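Local coordinates for protein beta subunit of photoactivated adenylyl cyclase (Beggiatoa sp. PS, PDB 5M2A) that probably makes cyclic AMP from ATP under the control of blue light, sensed by a flavin-binding BLUF domain joined to an adenylyl cyclase domain, at residues A[131-134]-A[135-139]; A[180-183]-A[184-188]; A[225-228]-A[229-233]; A[234-237]-A[238-242]. All coordinates share one frame; numbering follows the deposited sequence. Where two conformers were deposited one is given.

Overall arrangement
The four contacts follow one another along the chain, each made within a single local run of residues. Interaction 1 is the short helix 132-139, which touches strands 197-202 and 266-272; its centre is about 20 Å from that of interaction 2, and both touch the second subunit. Interactions 2, 3 and 4 belong to the cyclase domain. Helix 173-193, carrying interaction 2, packs against helix 215-235, carrying interaction 3, with centres about 11 Å apart. Interaction 4 is the turn that leaves helix 215-235, about 12 Å from interaction 3 between centres. Leu242 there touches Arg182 and Leu232, so the three cyclase contacts form one continuous packed region.

Interaction 1 of 4, residues A[131-134]-A[135-139]; sequences PARV and IYLIN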
loop_
_atom_site.group_PDB
_atom_site.type_symbol
_atom_site.label_atom_id
_atom_site.label_comp_id
_atom_site.label_asym_id
_atom_site.label_seq_id
_atom_site.Cartn_x
_atom_site.Cartn_y
_atom_site.Cartn_z
ATOM N N PRO A 131 -4.211 2.351 -1.040
ATOM C CA PRO A 131 -5.457 2.246 -0.269
ATOM C C PRO A 131 -6.557 2.979 -1.019
ATOM O O PRO A 131 -6.293 3.967 -1.703
ATOM C CB PRO A 131 -5.117 2.931 1.062
ATOM C CG PRO A 131 -3.610 3.009 1.110
ATOM C CD PRO A 131 -3.154 3.079 -0.321
ATOM N N ALA A 132 -7.793 2.486 -0.904
ATOM C CA ALA A 132 -8.878 3.070 -1.691
ATOM C C ALA A 132 -9.072 4.550 -1.374
ATOM O O ALA A 132 -9.447 5.344 -2.249
ATOM C CB ALA A 132 -10.173 2.296 -1.457
ATOM N N ARG A 133 -8.820 4.939 -0.122
ATOM C CA ARG A 133 -8.946 6.340 0.274
ATOM C C ARG A 133 -8.013 7.239 -0.535
ATOM O O ARG A 133 -8.385 8.363 -0.907
ATOM C CB ARG A 133 -8.656 6.456 1.774
ATOM C CG ARG A 133 -8.519 7.857 2.305
ATOM C CD ARG A 133 -9.807 8.634 2.180
ATOM N NE ARG A 133 -9.717 9.910 2.880
ATOM C CZ ARG A 133 -10.641 10.858 2.823
ATOM N NH1 ARG A 133 -11.737 10.680 2.095
ATOM N NH2 ARG A 133 -10.465 11.989 3.489
ATOM N N VAL A 134 -6.817 6.754 -0.853
ATOM C CA VAL A 134 -5.890 7.579 -1.623
ATOM C C VAL A 134 -6.393 7.770 -3.050
ATOM O O VAL A 134 -6.316 8.872 -3.612
ATOM C CB VAL A 134 -4.486 6.959 -1.608
ATOM C CG1 VAL A 134 -3.637 7.707 -2.589
ATOM C CG2 VAL A 134 -3.878 7.012 -0.207
ATOM N N ILE A 135 -6.893 6.696 -3.664
ATOM C CA ILE A 135 -7.442 6.796 -5.014
ATOM C C ILE A 135 -8.627 7.753 -5.030
ATOM O O ILE A 135 -8.785 8.563 -5.954
ATOM C CB ILE A 135 -7.825 5.395 -5.529
ATOM C CG1 ILE A 135 -6.573 4.534 -5.709
ATOM C CG2 ILE A 135 -8.634 5.493 -6.829
ATOM C CD1 ILE A 135 -5.558 5.109 -6.686
ATOM N N TYR A 136 -9.470 7.678 -4.003
ATOM C CA TYR A 136 -10.601 8.592 -3.893
ATOM C C TYR A 136 -10.137 10.044 -3.868
ATOM O O TYR A 136 -10.648 10.888 -4.618
ATOM C CB TYR A 136 -11.404 8.257 -2.636
ATOM C CG TYR A 136 -12.560 9.187 -2.396
ATOM C CD1 TYR A 136 -13.782 8.982 -3.022
ATOM C CD2 TYR A 136 -12.429 10.276 -1.550
ATOM C CE1 TYR A 136 -14.840 9.836 -2.812
ATOM C CE2 TYR A 136 -13.482 11.136 -1.331
ATOM C CZ TYR A 136 -14.685 10.914 -1.965
ATOM O OH TYR A 136 -15.735 11.773 -1.745
ATOM N N LEU A 137 -9.160 10.354 -3.011
ATOM C CA LEU A 137 -8.677 11.731 -2.902
ATOM C C LEU A 137 -8.128 12.234 -4.228
ATOM O O LEU A 137 -8.394 13.373 -4.630
ATOM C CB LEU A 137 -7.606 11.828 -1.818
ATOM C CG LEU A 137 -8.135 11.685 -0.394
ATOM C CD1 LEU A 137 -6.989 11.556 0.590
ATOM C CD2 LEU A 137 -9.036 12.870 -0.027
ATOM N N ILE A 138 -7.357 11.398 -4.921
ATOM C CA ILE A 138 -6.809 11.803 -6.213
ATOM C C ILE A 138 -7.928 12.039 -7.213
ATOM O O ILE A 138 -7.901 13.010 -7.983
ATOM C CB ILE A 138 -5.810 10.748 -6.718
ATOM C CG1 ILE A 138 -4.577 10.739 -5.820
ATOM C CG2 ILE A 138 -5.407 11.036 -8.167
ATOM C CD1 ILE A 138 -3.674 9.602 -6.085
ATOM N N ASN A 139 -8.927 11.148 -7.231
ATOM C CA ASN A 139 -10.050 11.305 -8.143
ATOM C C ASN A 139 -10.802 12.613 -7.889
ATOM O O ASN A 139 -11.371 13.185 -8.825
ATOM C CB ASN A 139 -10.988 10.107 -8.008
ATOM C CG ASN A 139 -11.860 9.901 -9.228
ATOM O OD1 ASN A 139 -11.442 10.152 -10.358
ATOM N ND2 ASN A 139 -13.084 9.434 -9.004
#
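Ile135 N makes only a weak bond, 3.4 Å, to the carbonyl O of Pro131, the N-cap residue of the short helix 132-139. Tyr136 continues the ladder with N to Ala132 O, 2.9 Å, and its ring slants past the arginine, CD2 lying 3.7 Å from Arg133 NH1 with the guanidinium and ring planes just 13° apart. Leu137 N bonds to Arg133 O, and its CD2 methyl sits over the centre of one guanidinium face, 3.8 Å from Arg133 CZ. A bend at chi2 (64°) turns the arginine chain along the helix and brings its flat end over Leu137 CD2 and past the Tyr136 ring. Strands 197-202 and 266-272 also touch Arg133, and its NE has a long, weak ion pair with Glu258. Ile138 N closes the next rung on Val134 O at 3.0 Å. Val134 and Ile138 point the same way, and both meet the second subunit, through Tyr129 and Leu126 of that chain, so this apolar side is part of the dimer interface. Within the pair, Val134 CG1 lies 4.0 Å from Ile138 CD1.

Interaction 2 of 4, residues A[180-183]-A[184-188]; sequences VNRY and FSICT
Val180 O receives Phe184 N at 2.8 Å, almost straight at 175°, and three further i to i+4 bonds, Ser185 to Asn181, Ile186 to Arg182 and Cys187 to Tyr183, complete regular alpha-helical geometry through this part of helix 173-193. Val180 and Phe184 lie alongside each other, and the valine CG1 methyl rests over one face of the phenyl ring, 3.7 Å from CG1 to the Phe184 centroid, as a CH-pi contact displaced toward the CE2-CZ side. Tyr183 and Cys187 form a second facial pair three residues further on: Cys187 SG stands over the tyrosine ring, 3.6 Å from Tyr183 CZ, in a sulfur-aromatic contact. Tyr183 chi1 of 177° swings the ring forward beside its own carbonyl carbon, toward the next turn, where the sulfur meets it. The two aromatic rings also touch obliquely, Tyr183 CD2 to Phe184 CD1 at 3.8 Å. Arg182 contributes its aliphatic part, CG lying 4.1 Å from Ile186 CD1. Phe184 O is gripped twice by Thr188, by N and by OG1 at 2.9 Å, from opposite faces of the carbonyl plane. Tyr183 OH is hydrogen-bonded to Thr247 and Ser159, holding the helix to the cyclase sheet, while Asn181 OD1 takes the N-H of Gly262 of the second subunit. Strand 205-211 covers Tyr183, Phe184 and Cys187 through Val206, Phe201 of strand 197-202 stacks on Phe184, and helix 215-235 packs against Ile186.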
loop_
_atom_site.group_PDB
_atom_site.type_symbol
_atom_site.label_atom_id
_atom_site.label_comp_id
_atom_site.label_asym_id
_atom_site.label_seq_id
_atom_site.Cartn_x
_atom_site.Cartn_y
_atom_site.Cartn_z
ATOM N N VAL A 180 -5.119 -17.645 -1.509
ATOM C CA VAL A 180 -5.210 -16.343 -0.859
ATOM C C VAL A 180 -5.615 -15.271 -1.863
ATOM O O VAL A 180 -6.433 -14.395 -1.557
ATOM C CB VAL A 180 -3.876 -16.005 -0.161
ATOM C CG1 VAL A 180 -3.952 -14.636 0.478
ATOM C CG2 VAL A 180 -3.568 -17.042 0.931
ATOM N N ASN A 181 -5.072 -15.330 -3.088
ATOM C CA ASN A 181 -5.496 -14.371 -4.114
ATOM C C ASN A 181 -6.995 -14.459 -4.380
ATOM O O ASN A 181 -7.654 -13.436 -4.614
ATOM C CB ASN A 181 -4.728 -14.596 -5.420
ATOM C CG ASN A 181 -3.316 -14.046 -5.372
ATOM O OD1 ASN A 181 -3.019 -13.150 -4.588
ATOM N ND2 ASN A 181 -2.444 -14.576 -6.226
ATOM N N ARG A 182 -7.549 -15.673 -4.392
ATOM C CA ARG A 182 -8.975 -15.823 -4.658
ATOM C C ARG A 182 -9.790 -15.215 -3.528
ATOM O O ARG A 182 -10.774 -14.503 -3.761
ATOM C CB ARG A 182 -9.328 -17.301 -4.836
ATOM C CG ARG A 182 -10.779 -17.535 -5.251
ATOM C CD ARG A 182 -11.099 -16.869 -6.591
ATOM N NE ARG A 182 -12.437 -17.228 -7.072
ATOM C CZ ARG A 182 -12.703 -18.336 -7.754
ATOM N NH1 ARG A 182 -11.726 -19.195 -8.022
ATOM N NH2 ARG A 182 -13.944 -18.596 -8.162
ATOM N N TYR A 183 -9.373 -15.491 -2.295
ATOM C CA TYR A 183 -10.001 -14.908 -1.113
ATOM C C TYR A 183 -9.936 -13.387 -1.148
ATOM O O TYR A 183 -10.948 -12.701 -0.960
ATOM C CB TYR A 183 -9.305 -15.459 0.131
ATOM C CG TYR A 183 -9.832 -14.876 1.400
ATOM C CD1 TYR A 183 -11.111 -15.194 1.840
ATOM C CD2 TYR A 183 -9.059 -14.018 2.157
ATOM C CE1 TYR A 183 -11.608 -14.656 3.005
ATOM C CE2 TYR A 183 -9.544 -13.475 3.341
ATOM C CZ TYR A 183 -10.820 -13.797 3.747
ATOM O OH TYR A 183 -11.306 -13.268 4.906
ATOM N N PHE A 184 -8.745 -12.834 -1.399
ATOM C CA PHE A 184 -8.630 -11.379 -1.524
ATOM C C PHE A 184 -9.500 -10.825 -2.647
ATOM O O PHE A 184 -10.124 -9.767 -2.489
ATOM C CB PHE A 184 -7.170 -10.992 -1.757
ATOM C CG PHE A 184 -6.298 -11.127 -0.548
ATOM C CD1 PHE A 184 -6.840 -11.346 0.721
ATOM C CD2 PHE A 184 -4.917 -11.014 -0.672
ATOM C CE1 PHE A 184 -6.006 -11.457 1.844
ATOM C CE2 PHE A 184 -4.087 -11.125 0.426
ATOM C CZ PHE A 184 -4.630 -11.352 1.698
ATOM N N SER A 185 -9.505 -11.486 -3.815
ATOM C CA SER A 185 -10.311 -11.005 -4.932
ATOM C C SER A 185 -11.782 -10.922 -4.552
ATOM O O SER A 185 -12.461 -9.937 -4.867
ATOM C CB SER A 185 -10.124 -11.922 -6.145
ATOM O OG SER A 185 -10.842 -11.439 -7.271
ATOM N N ILE A 186 -12.288 -11.948 -3.876
ATOM C CA ILE A 186 -13.694 -11.976 -3.486
ATOM C C ILE A 186 -13.985 -10.880 -2.476
ATOM O O ILE A 186 -14.950 -10.126 -2.615
ATOM C CB ILE A 186 -14.052 -13.359 -2.914
ATOM C CG1 ILE A 186 -14.079 -14.400 -4.031
ATOM C CG2 ILE A 186 -15.406 -13.318 -2.169
ATOM C CD1 ILE A 186 -14.074 -15.844 -3.512
ATOM N N CYS A 187 -13.155 -10.781 -1.439
ATOM C CA CYS A 187 -13.394 -9.773 -0.411
ATOM C C CYS A 187 -13.351 -8.377 -0.997
ATOM O O CYS A 187 -14.246 -7.562 -0.755
ATOM C CB CYS A 187 -12.378 -9.909 0.714
ATOM S SG CYS A 187 -12.555 -11.426 1.711
ATOM N N THR A 188 -12.319 -8.083 -1.784
ATOM C CA THR A 188 -12.172 -6.735 -2.327
ATOM C C THR A 188 -13.343 -6.359 -3.230
ATOM O O THR A 188 -13.859 -5.229 -3.173
ATOM C CB THR A 188 -10.855 -6.642 -3.095
ATOM O OG1 THR A 188 -9.783 -6.906 -2.200
ATOM C CG2 THR A 188 -10.674 -5.241 -3.684
#

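Interaction 3 of 4, residues A[225-228]-A[229-233]; sequences IISE and LKQLR
Ile226 O is gripped by two donors: water 1 at 2.7 Å, and Lys230 N at 3.0 Å. The same water accepts from Arg233 NH1 at 2.9 Å, lying at the edge of the guanidinium and in its plane, and so ties the arginine back to a carbonyl almost two turns earlier. With chi3 at -61° the arginine chain folds back along the helix, and one guanidinium face passes over Lys230 CA. NH1 also bonds to Leu245 O and NH2 to Tyr335 OH, so several partners fix the rotation of this buried, probably charged group. These residues lie within helix 215-235 of the cyclase domain, whose regular i to i+4 ladder includes Leu229 N to Ile225 O and Leu232 N to Glu228 O, the latter 2.9 Å. Leu229 turns CG back over the preceding turn, 3.3 Å from Ile225 O, on the side that meets Thr247 of strand 247-258. Glu228 touches Ile186 and Ile190 of helix 173-193, where its OE1 forms a salt bridge with Arg189. On the more exposed side, the chain of Gln231 runs back along the helix over Ser227, CG lying 3.4 Å from Ser227 O and NE2 3.7 Å from Ser227 OG.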
loop_
_atom_site.group_PDB
_atom_site.type_symbol
_atom_site.label_atom_id
_atom_site.label_comp_id
_atom_site.label_asym_id
_atom_site.label_seq_id
_atom_site.Cartn_x
_atom_site.Cartn_y
_atom_site.Cartn_z
ATOM N N ILE A 225 -19.692 -12.200 1.568
ATOM C CA ILE A 225 -18.403 -12.892 1.553
ATOM C C ILE A 225 -18.578 -14.340 1.980
ATOM O O ILE A 225 -18.136 -15.278 1.298
ATOM C CB ILE A 225 -17.399 -12.186 2.480
ATOM C CG1 ILE A 225 -17.075 -10.791 1.969
ATOM C CG2 ILE A 225 -16.127 -13.020 2.613
ATOM C CD1 ILE A 225 -16.476 -10.801 0.644
ATOM N N ILE A 226 -19.202 -14.528 3.141
ATOM C CA ILE A 226 -19.439 -15.876 3.649
ATOM C C ILE A 226 -20.205 -16.701 2.626
ATOM O O ILE A 226 -19.870 -17.866 2.361
ATOM C CB ILE A 226 -20.193 -15.788 4.984
ATOM C CG1 ILE A 226 -19.309 -15.136 6.054
ATOM C CG2 ILE A 226 -20.755 -17.160 5.411
ATOM C CD1 ILE A 226 -20.112 -14.635 7.256
ATOM N N SER A 227 -21.233 -16.102 2.030
ATOM C CA SER A 227 -22.068 -16.818 1.073
ATOM C C SER A 227 -21.271 -17.221 -0.158
ATOM O O SER A 227 -21.403 -18.343 -0.656
ATOM C CB SER A 227 -23.269 -15.956 0.681
ATOM O OG SER A 227 -24.015 -16.578 -0.357
ATOM N N GLU A 228 -20.427 -16.313 -0.663
ATOM C CA GLU A 228 -19.662 -16.636 -1.857
ATOM C C GLU A 228 -18.642 -17.729 -1.576
ATOM O O GLU A 228 -18.393 -18.585 -2.435
ATOM C CB GLU A 228 -18.974 -15.388 -2.403
ATOM C CG GLU A 228 -19.949 -14.417 -3.063
ATOM C CD GLU A 228 -19.321 -13.658 -4.231
ATOM O OE1 GLU A 228 -18.184 -14.002 -4.624
ATOM O OE2 GLU A 228 -19.958 -12.720 -4.760
ATOM N N LEU A 229 -18.036 -17.715 -0.389
ATOM C CA LEU A 229 -17.113 -18.796 -0.049
ATOM C C LEU A 229 -17.835 -20.132 0.043
ATOM O O LEU A 229 -17.304 -21.165 -0.389
ATOM C CB LEU A 229 -16.402 -18.497 1.266
ATOM C CG LEU A 229 -15.508 -17.262 1.308
ATOM C CD1 LEU A 229 -14.662 -17.293 2.575
ATOM C CD2 LEU A 229 -14.634 -17.113 0.075
ATOM N N LYS A 230 -19.026 -20.145 0.643
ATOM C CA LYS A 230 -19.795 -21.384 0.713
ATOM C C LYS A 230 -20.122 -21.895 -0.684
ATOM O O LYS A 230 -20.001 -23.092 -0.964
ATOM C CB LYS A 230 -21.077 -21.166 1.523
ATOM C CG LYS A 230 -21.880 -22.442 1.763
ATOM C CD LYS A 230 -23.140 -22.134 2.557
ATOM C CE LYS A 230 -24.033 -23.354 2.684
ATOM N NZ LYS A 230 -25.270 -23.013 3.441
ATOM N N GLN A 231 -20.529 -20.995 -1.586
ATOM C CA GLN A 231 -20.743 -21.399 -2.978
ATOM C C GLN A 231 -19.473 -21.983 -3.586
ATOM O O GLN A 231 -19.512 -23.020 -4.256
ATOM C CB GLN A 231 -21.225 -20.212 -3.815
ATOM C CG GLN A 231 -22.642 -19.774 -3.514
ATOM C CD GLN A 231 -23.106 -18.655 -4.430
ATOM O OE1 GLN A 231 -22.898 -18.701 -5.644
ATOM N NE2 GLN A 231 -23.730 -17.637 -3.847
ATOM N N LEU A 232 -18.335 -21.314 -3.373
ATOM C CA LEU A 232 -17.081 -21.738 -3.986
ATOM C C LEU A 232 -16.662 -23.118 -3.495
ATOM O O LEU A 232 -16.211 -23.960 -4.286
ATOM C CB LEU A 232 -15.996 -20.690 -3.686
ATOM C CG LEU A 232 -14.613 -20.959 -4.277
ATOM C CD1 LEU A 232 -14.668 -20.955 -5.799
ATOM C CD2 LEU A 232 -13.637 -19.920 -3.754
ATOM N N ARG A 233 -16.869 -23.403 -2.204
ATOM C CA ARG A 233 -16.446 -24.707 -1.673
ATOM C C ARG A 233 -17.133 -25.885 -2.355
ATOM O O ARG A 233 -16.516 -26.945 -2.534
ATOM C CB ARG A 233 -16.691 -24.778 -0.171
ATOM C CG ARG A 233 -15.784 -23.861 0.632
ATOM C CD ARG A 233 -15.762 -24.288 2.099
ATOM N NE ARG A 233 -17.083 -24.211 2.716
ATOM C CZ ARG A 233 -17.611 -23.087 3.206
ATOM N NH1 ARG A 233 -16.944 -21.943 3.137
ATOM N NH2 ARG A 233 -18.816 -23.100 3.773
HETATM O O HOH W 1 -18.574 -19.648 3.984
#

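Interaction 4 of 4, residues A[234-237]-A[238-242]; sequences HHVE and ATNPL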
loop_
_atom_site.group_PDB
_atom_site.type_symbol
_atom_site.label_atom_id
_atom_site.label_comp_id
_atom_site.label_asym_id
_atom_site.label_seq_id
_atom_site.Cartn_x
_atom_site.Cartn_y
_atom_site.Cartn_z
ATOM N N HIS A 234 -18.402 -25.759 -2.725
ATOM C CA HIS A 234 -19.024 -26.884 -3.410
ATOM C C HIS A 234 -18.985 -26.746 -4.930
ATOM O O HIS A 234 -19.505 -27.618 -5.629
ATOM C CB HIS A 234 -20.462 -27.114 -2.918
ATOM C CG HIS A 234 -21.415 -26.006 -3.239
ATOM N ND1 HIS A 234 -21.910 -25.791 -4.506
ATOM C CD2 HIS A 234 -21.996 -25.076 -2.447
ATOM C CE1 HIS A 234 -22.735 -24.760 -4.486
ATOM N NE2 HIS A 234 -22.810 -24.311 -3.246
ATOM N N HIS A 235 -18.370 -25.679 -5.447
ATOM C CA HIS A 235 -18.187 -25.537 -6.884
ATOM C C HIS A 235 -16.969 -26.310 -7.380
ATOM O O HIS A 235 -16.972 -26.795 -8.516
ATOM C CB HIS A 235 -18.048 -24.050 -7.225
ATOM C CG HIS A 235 -18.186 -23.738 -8.682
ATOM N ND1 HIS A 235 -17.103 -23.512 -9.503
ATOM C CD2 HIS A 235 -19.285 -23.590 -9.461
ATOM C CE1 HIS A 235 -17.528 -23.252 -10.728
ATOM N NE2 HIS A 235 -18.849 -23.294 -10.727
ATOM N N VAL A 236 -15.933 -26.415 -6.560
ATOM C CA VAL A 236 -14.667 -27.000 -6.961
ATOM C C VAL A 236 -14.581 -28.440 -6.466
ATOM O O VAL A 236 -15.350 -28.875 -5.612
ATOM C CB VAL A 236 -13.470 -26.177 -6.431
ATOM C CG1 VAL A 236 -13.552 -24.735 -6.928
ATOM C CG2 VAL A 236 -13.457 -26.196 -4.905
ATOM N N GLU A 237 -13.597 -29.174 -6.983
ATOM C CA GLU A 237 -13.356 -30.563 -6.624
ATOM C C GLU A 237 -12.693 -30.678 -5.251
ATOM O O GLU A 237 -12.201 -29.705 -4.676
ATOM C CB GLU A 237 -12.484 -31.239 -7.680
ATOM C CG GLU A 237 -13.087 -31.238 -9.072
ATOM C CD GLU A 237 -14.557 -31.615 -9.065
ATOM O OE1 GLU A 237 -15.367 -30.869 -9.654
ATOM O OE2 GLU A 237 -14.909 -32.651 -8.457
ATOM N N ALA A 238 -12.657 -31.911 -4.739
ATOM C CA ALA A 238 -12.096 -32.154 -3.414
ATOM C C ALA A 238 -10.586 -31.950 -3.384
ATOM O O ALA A 238 -10.026 -31.658 -2.324
ATOM C CB ALA A 238 -12.451 -33.570 -2.951
ATOM N N THR A 239 -9.909 -32.112 -4.521
ATOM C CA THR A 239 -8.469 -31.883 -4.567
ATOM C C THR A 239 -8.119 -30.406 -4.673
ATOM O O THR A 239 -6.931 -30.062 -4.660
ATOM C CB THR A 239 -7.847 -32.624 -5.745
ATOM O OG1 THR A 239 -8.410 -32.127 -6.964
ATOM C CG2 THR A 239 -8.112 -34.121 -5.638
ATOM N N ASN A 240 -9.120 -29.538 -4.802
ATOM C CA ASN A 240 -8.884 -28.102 -4.900
ATOM C C ASN A 240 -8.848 -27.517 -3.495
ATOM O O ASN A 240 -9.819 -27.689 -2.741
ATOM C CB ASN A 240 -9.979 -27.428 -5.708
ATOM C CG ASN A 240 -9.604 -26.019 -6.158
ATOM O OD1 ASN A 240 -9.006 -25.239 -5.404
ATOM N ND2 ASN A 240 -9.955 -25.688 -7.396
ATOM N N PRO A 241 -7.786 -26.819 -3.107
ATOM C CA PRO A 241 -7.753 -26.231 -1.757
ATOM C C PRO A 241 -8.877 -25.243 -1.494
ATOM O O PRO A 241 -9.256 -25.035 -0.332
ATOM C CB PRO A 241 -6.375 -25.551 -1.713
ATOM C CG PRO A 241 -5.556 -26.296 -2.716
ATOM C CD PRO A 241 -6.516 -26.624 -3.826
ATOM N N LEU A 242 -9.434 -24.625 -2.538
ATOM C CA LEU A 242 -10.598 -23.760 -2.343
ATOM C C LEU A 242 -11.773 -24.494 -1.700
ATOM O O LEU A 242 -12.658 -23.846 -1.129
ATOM C CB LEU A 242 -11.037 -23.165 -3.676
ATOM C CG LEU A 242 -10.005 -22.215 -4.279
ATOM C CD1 LEU A 242 -10.441 -21.747 -5.678
ATOM C CD2 LEU A 242 -9.755 -21.026 -3.331
HETATM O O HOH W 2 -11.520 -27.794 -9.120
HETATM O O HOH W 3 -14.609 -34.107 -5.918
#
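A type I beta turn from Glu237 to Asn240, overlapping at Asn240 with an Asx turn, reverses the chain at the cyclase surface after helix 215-235, on the way to strand 247-258. Asn240 N closes the first turn on Glu237 O at 3.1 Å, the donor standing well above the carbonyl plane. Beneath it Val236 meets the Asn240 side chain at about a right angle: Val236 CB lies 3.7 Å from Asn240 ND2, and Val236 CG2 lies against Asn240 CB. The asparagine CG is anti to its own N (chi1 -165°), a setting that carries the amide to the valine and lets its oxygen reach forward, where OD1 accepts from Leu242 N at 3.0 Å. Two waters brace the loop. Water 2 accepts from Glu237 N and, at 3.1 Å, from Asn240 ND2, joining the two arms; water 3 donates to Glu237 OE2 and accepts from Ala238 N, linking the carboxylate to the start of the turn. Pro241 and Leu242 then pack on Leu179 of helix 173-193, and Leu242 also on Arg182. Within the loop, Leu242 CB meets Val236 CG2 at 4.1 Å.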